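Aminopeptidase N (Francisella tularensis subsp. tularensis, PDB 5DLL) is a zinc-dependent M1-family aminopeptidase that releases N-terminal residues, preferably alanine, from peptides and probably degrades intracellular peptides left by protein breakdown. Local coordinates at residues A[215-226]-A[255-266]. Residues are numbered along the deposited sequence; the frame is centred on the assembly and turned at random.
Sequences TKSQRKVSLEIY and LEYDLDTFMIVA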
loop_
_atom_site.group_PDB
_atom_site.type_symbol
_atom_site.label_atom_id
_atom_site.label_comp_id
_atom_site.label_asym_id
_atom_site.label_seq_id
_atom_site.Cartn_x
_atom_site.Cartn_y
_atom_site.Cartn_z
ATOM N N THR A 215 -23.087 17.294 -2.202
ATOM C CA THR A 215 -23.356 15.870 -2.321
ATOM C C THR A 215 -24.462 15.578 -3.336
ATOM O O THR A 215 -25.131 16.484 -3.838
ATOM C CB THR A 215 -23.730 15.254 -0.956
ATOM O OG1 THR A 215 -24.936 15.849 -0.452
ATOM C CG2 THR A 215 -22.616 15.464 0.044
ATOM N N LYS A 216 -24.632 14.291 -3.614
ATOM C CA LYS A 216 -25.647 13.755 -4.522
ATOM C C LYS A 216 -27.077 14.097 -4.079
ATOM O O LYS A 216 -27.962 14.278 -4.918
ATOM C CB LYS A 216 -25.458 12.237 -4.573
ATOM C CG LYS A 216 -26.353 11.429 -5.500
ATOM C CD LYS A 216 -25.868 9.974 -5.568
ATOM C CE LYS A 216 -25.633 9.352 -4.184
ATOM N NZ LYS A 216 -25.113 7.963 -4.237
ATOM N N SER A 217 -27.295 14.186 -2.765
ATOM C CA SER A 217 -28.582 14.616 -2.211
ATOM C C SER A 217 -28.581 16.117 -1.884
ATOM O O SER A 217 -29.433 16.596 -1.131
ATOM C CB SER A 217 -28.920 13.809 -0.960
ATOM O OG SER A 217 -28.109 14.213 0.127
ATOM N N GLN A 218 -27.609 16.839 -2.443
ATOM C CA GLN A 218 -27.578 18.305 -2.457
ATOM C C GLN A 218 -27.147 18.957 -1.139
ATOM O O GLN A 218 -27.325 20.164 -0.967
ATOM C CB GLN A 218 -28.939 18.867 -2.910
ATOM C CG GLN A 218 -28.833 20.014 -3.900
ATOM C CD GLN A 218 -28.156 19.598 -5.192
ATOM O OE1 GLN A 218 -28.121 18.414 -5.535
ATOM N NE2 GLN A 218 -27.605 20.569 -5.913
ATOM N N ARG A 219 -26.559 18.182 -0.228
ATOM C CA ARG A 219 -26.127 18.725 1.058
ATOM C C ARG A 219 -24.744 19.351 0.939
ATOM O O ARG A 219 -23.891 18.852 0.208
ATOM C CB ARG A 219 -26.110 17.649 2.144
ATOM C CG ARG A 219 -26.432 18.195 3.529
ATOM C CD ARG A 219 -25.899 17.324 4.656
ATOM N NE ARG A 219 -25.849 15.906 4.293
ATOM C CZ ARG A 219 -24.738 15.185 4.135
ATOM N NH1 ARG A 219 -23.532 15.716 4.318
ATOM N NH2 ARG A 219 -24.836 13.906 3.796
ATOM N N LYS A 220 -24.534 20.438 1.676
ATOM C CA LYS A 220 -23.278 21.182 1.654
ATOM C C LYS A 220 -22.319 20.664 2.728
ATOM O O LYS A 220 -22.599 20.758 3.925
ATOM C CB LYS A 220 -23.562 22.663 1.880
ATOM C CG LYS A 220 -22.370 23.578 1.655
ATOM C CD LYS A 220 -22.704 25.024 1.999
ATOM C CE LYS A 220 -23.042 25.189 3.474
ATOM N NZ LYS A 220 -23.034 26.612 3.901
ATOM N N VAL A 221 -21.186 20.119 2.283
ATOM C CA VAL A 221 -20.185 19.526 3.169
ATOM C C VAL A 221 -18.953 20.428 3.247
ATOM O O VAL A 221 -18.311 20.700 2.234
ATOM C CB VAL A 221 -19.759 18.127 2.665
ATOM C CG1 VAL A 221 -18.626 17.564 3.513
ATOM C CG2 VAL A 221 -20.947 17.171 2.672
ATOM N N SER A 222 -18.617 20.884 4.452
ATOM C CA SER A 222 -17.424 21.702 4.647
ATOM C C SER A 222 -16.171 20.820 4.634
ATOM O O SER A 222 -16.079 19.843 5.380
ATOM C CB SER A 222 -17.517 22.489 5.957
ATOM O OG SER A 222 -16.480 23.451 6.040
ATOM N N LEU A 223 -15.227 21.157 3.758
ATOM C CA LEU A 223 -13.941 20.465 3.680
ATOM C C LEU A 223 -12.873 21.354 4.316
ATOM O O LEU A 223 -12.857 22.568 4.090
ATOM C CB LEU A 223 -13.583 20.144 2.225
ATOM C CG LEU A 223 -14.639 19.395 1.400
ATOM C CD1 LEU A 223 -14.082 19.032 0.030
ATOM C CD2 LEU A 223 -15.132 18.142 2.108
ATOM N N GLU A 224 -11.995 20.754 5.122
ATOM C CA GLU A 224 -11.031 21.520 5.904
ATOM C C GLU A 224 -9.714 20.771 6.076
ATOM O O GLU A 224 -9.628 19.831 6.860
ATOM C CB GLU A 224 -11.617 21.856 7.281
ATOM C CG GLU A 224 -12.990 22.519 7.245
ATOM C CD GLU A 224 -13.478 22.971 8.609
ATOM O OE1 GLU A 224 -12.981 22.456 9.638
ATOM O OE2 GLU A 224 -14.371 23.844 8.647
ATOM N N ILE A 225 -8.691 21.191 5.336
ATOM C CA ILE A 225 -7.335 20.688 5.547
ATOM C C ILE A 225 -6.604 21.639 6.494
ATOM O O ILE A 225 -6.591 22.849 6.267
ATOM C CB ILE A 225 -6.553 20.559 4.222
ATOM C CG1 ILE A 225 -7.202 19.495 3.332
ATOM C CG2 ILE A 225 -5.095 20.200 4.489
ATOM C CD1 ILE A 225 -6.559 19.344 1.969
ATOM N N TYR A 226 -6.011 21.078 7.549
ATOM C CA TYR A 226 -5.273 21.842 8.552
ATOM C C TYR A 226 -3.802 21.431 8.575
ATOM O O TYR A 226 -3.478 20.242 8.603
ATOM C CB TYR A 226 -5.870 21.611 9.940
ATOM C CG TYR A 226 -7.212 22.269 10.163
ATOM C CD1 TYR A 226 -7.296 23.597 10.573
ATOM C CD2 TYR A 226 -8.396 21.562 9.982
ATOM C CE1 TYR A 226 -8.522 24.206 10.785
ATOM C CE2 TYR A 226 -9.629 22.163 10.190
ATOM C CZ TYR A 226 -9.688 23.485 10.591
ATOM O OH TYR A 226 -10.910 24.090 10.800
ATOM N N LEU A 255 -22.186 5.790 -2.586
ATOM C CA LEU A 255 -21.871 6.116 -1.198
ATOM C C LEU A 255 -21.654 7.613 -1.023
ATOM O O LEU A 255 -20.670 8.183 -1.512
ATOM C CB LEU A 255 -20.637 5.341 -0.730
ATOM C CG LEU A 255 -20.827 3.820 -0.729
ATOM C CD1 LEU A 255 -19.512 3.104 -0.449
ATOM C CD2 LEU A 255 -21.905 3.400 0.261
ATOM N N GLU A 256 -22.596 8.228 -0.315
ATOM C CA GLU A 256 -22.566 9.644 0.006
ATOM C C GLU A 256 -21.957 9.861 1.402
ATOM O O GLU A 256 -22.205 9.083 2.333
ATOM C CB GLU A 256 -23.999 10.183 -0.041
ATOM C CG GLU A 256 -24.118 11.691 -0.170
ATOM C CD GLU A 256 -25.561 12.163 -0.174
ATOM O OE1 GLU A 256 -26.444 11.404 -0.635
ATOM O OE2 GLU A 256 -25.811 13.299 0.282
ATOM N N TYR A 257 -21.169 10.925 1.546
ATOM C CA TYR A 257 -20.626 11.305 2.850
ATOM C C TYR A 257 -21.772 11.545 3.831
ATOM O O TYR A 257 -22.853 11.977 3.435
ATOM C CB TYR A 257 -19.747 12.552 2.730
ATOM C CG TYR A 257 -18.974 12.903 3.994
ATOM C CD1 TYR A 257 -18.062 12.007 4.555
ATOM C CD2 TYR A 257 -19.141 14.138 4.616
ATOM C CE1 TYR A 257 -17.354 12.326 5.706
ATOM C CE2 TYR A 257 -18.434 14.469 5.766
ATOM C CZ TYR A 257 -17.543 13.560 6.305
ATOM O OH TYR A 257 -16.842 13.889 7.436
ATOM N N ASP A 258 -21.522 11.277 5.108
ATOM C CA ASP A 258 -22.589 11.214 6.115
ATOM C C ASP A 258 -22.622 12.371 7.140
ATOM O O ASP A 258 -23.565 12.464 7.932
ATOM C CB ASP A 258 -22.548 9.846 6.825
ATOM C CG ASP A 258 -21.140 9.432 7.264
ATOM O OD1 ASP A 258 -20.144 10.051 6.820
ATOM O OD2 ASP A 258 -21.032 8.472 8.056
ATOM N N LEU A 259 -21.619 13.250 7.111
ATOM C CA LEU A 259 -21.543 14.394 8.029
ATOM C C LEU A 259 -21.523 15.714 7.274
ATOM O O LEU A 259 -21.337 15.737 6.062
ATOM C CB LEU A 259 -20.281 14.300 8.887
ATOM C CG LEU A 259 -20.062 12.999 9.666
ATOM C CD1 LEU A 259 -18.616 12.903 10.132
ATOM C CD2 LEU A 259 -21.022 12.898 10.844
ATOM N N ASP A 260 -21.705 16.814 8.001
ATOM C CA ASP A 260 -21.714 18.155 7.402
ATOM C C ASP A 260 -20.324 18.751 7.260
ATOM O O ASP A 260 -20.173 19.807 6.647
ATOM C CB ASP A 260 -22.565 19.121 8.231
ATOM C CG ASP A 260 -23.977 18.628 8.439
ATOM O OD1 ASP A 260 -24.446 17.798 7.628
ATOM O OD2 ASP A 260 -24.614 19.071 9.421
ATOM N N THR A 261 -19.319 18.105 7.854
ATOM C CA THR A 261 -17.932 18.564 7.739
ATOM C C THR A 261 -16.952 17.390 7.674
ATOM O O THR A 261 -17.209 16.327 8.220
ATOM C CB THR A 261 -17.546 19.557 8.870
ATOM O OG1 THR A 261 -16.123 19.730 8.910
ATOM C CG2 THR A 261 -18.025 19.081 10.217
ATOM N N PHE A 262 -15.842 17.601 6.978
ATOM C CA PHE A 262 -14.821 16.577 6.787
ATOM C C PHE A 262 -13.468 17.254 6.879
ATOM O O PHE A 262 -13.181 18.183 6.120
ATOM C CB PHE A 262 -14.981 15.916 5.419
ATOM C CG PHE A 262 -13.891 14.939 5.080
ATOM C CD1 PHE A 262 -13.963 13.621 5.505
ATOM C CD2 PHE A 262 -12.794 15.337 4.323
ATOM C CE1 PHE A 262 -12.956 12.716 5.194
ATOM C CE2 PHE A 262 -11.786 14.439 4.008
ATOM C CZ PHE A 262 -11.867 13.124 4.444
ATOM N N MET A 263 -12.639 16.784 7.805
ATOM C CA MET A 263 -11.390 17.453 8.134
ATOM C C MET A 263 -10.197 16.559 7.852
ATOM O O MET A 263 -10.289 15.335 7.946
ATOM C CB MET A 263 -11.390 17.856 9.607
ATOM C CG MET A 263 -12.396 18.941 9.950
ATOM S SD MET A 263 -12.652 19.103 11.725
ATOM C CE MET A 263 -13.702 17.688 12.061
ATOM N N ILE A 264 -9.087 17.187 7.484
ATOM C CA ILE A 264 -7.793 16.521 7.383
ATOM C C ILE A 264 -6.795 17.341 8.183
ATOM O O ILE A 264 -6.864 18.570 8.190
ATOM C CB ILE A 264 -7.305 16.402 5.924
ATOM C CG1 ILE A 264 -8.174 15.406 5.152
ATOM C CG2 ILE A 264 -5.839 15.974 5.873
ATOM C CD1 ILE A 264 -7.840 15.310 3.677
ATOM N N VAL A 265 -5.883 16.656 8.868
ATOM C CA VAL A 265 -4.816 17.314 9.611
ATOM C C VAL A 265 -3.481 16.687 9.219
ATOM O O VAL A 265 -3.301 15.474 9.337
ATOM C CB VAL A 265 -5.031 17.208 11.133
ATOM C CG1 VAL A 265 -3.925 17.942 11.882
ATOM C CG2 VAL A 265 -6.405 17.754 11.514
ATOM N N ALA A 266 -2.561 17.526 8.746
ATOM C CA ALA A 266 -1.237 17.089 8.313
ATOM C C ALA A 266 -0.159 17.595 9.263
ATOM O O ALA A 266 -0.025 18.806 9.476
ATOM C CB ALA A 266 -0.961 17.578 6.902
#
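E256 reaches with an extended side chain into the turn 215-218 and lays its carboxylate against T215 and S217. Both hydroxyls donate to one oxygen: T215 OG1 lies 2.8 Å from E256 OE2, above the carboxylate plane, and S217 OG closes on the same atom. T215 OG1, set between its own backbone N and carbonyl carbon (chi1 62°), also accepts the backbone N-H of R219, which closes the turn onto the residue that follows it. The R219 guanidinium runs nearly parallel to this carboxylate, but the long salt bridge between them is one of charge alone. The bond that the arginine directs goes to the backbone: R219 NH2 donates in the guanidinium plane to Y257 O at 2.8 Å, with an angle of 164° at the hydrogen. Next along, V221 sets CG1 against the Y257 ring, 3.6 Å from Y257 CD2, while Y257 OH donates to T261 O, which links the ring to the first residue of strand 261-266.

From there the strands run parallel. The N-H groups of S222, E224 and Y226 go to the O atoms of D260, F262 and I264, and their own O atoms take the N-H groups of F262, I264 and A266. On one face L223 CD2 packs on F262 CB and I225 on I264; on the other E224 lies alongside M263, and Y226 OH donates to E224 OE1. This is the beta-alpha-beta crossover through helix 236-253, with the F262 side chain about 9 Å from that of zinc ligand H313. So the strands are held by main-chain bonds, and the loops before them by E256, R219 and the V221-Y257 packing; two hydroxyls and a nearby arginine would probably favour an ionised E256, although E250 of helix 236-253 lies against it.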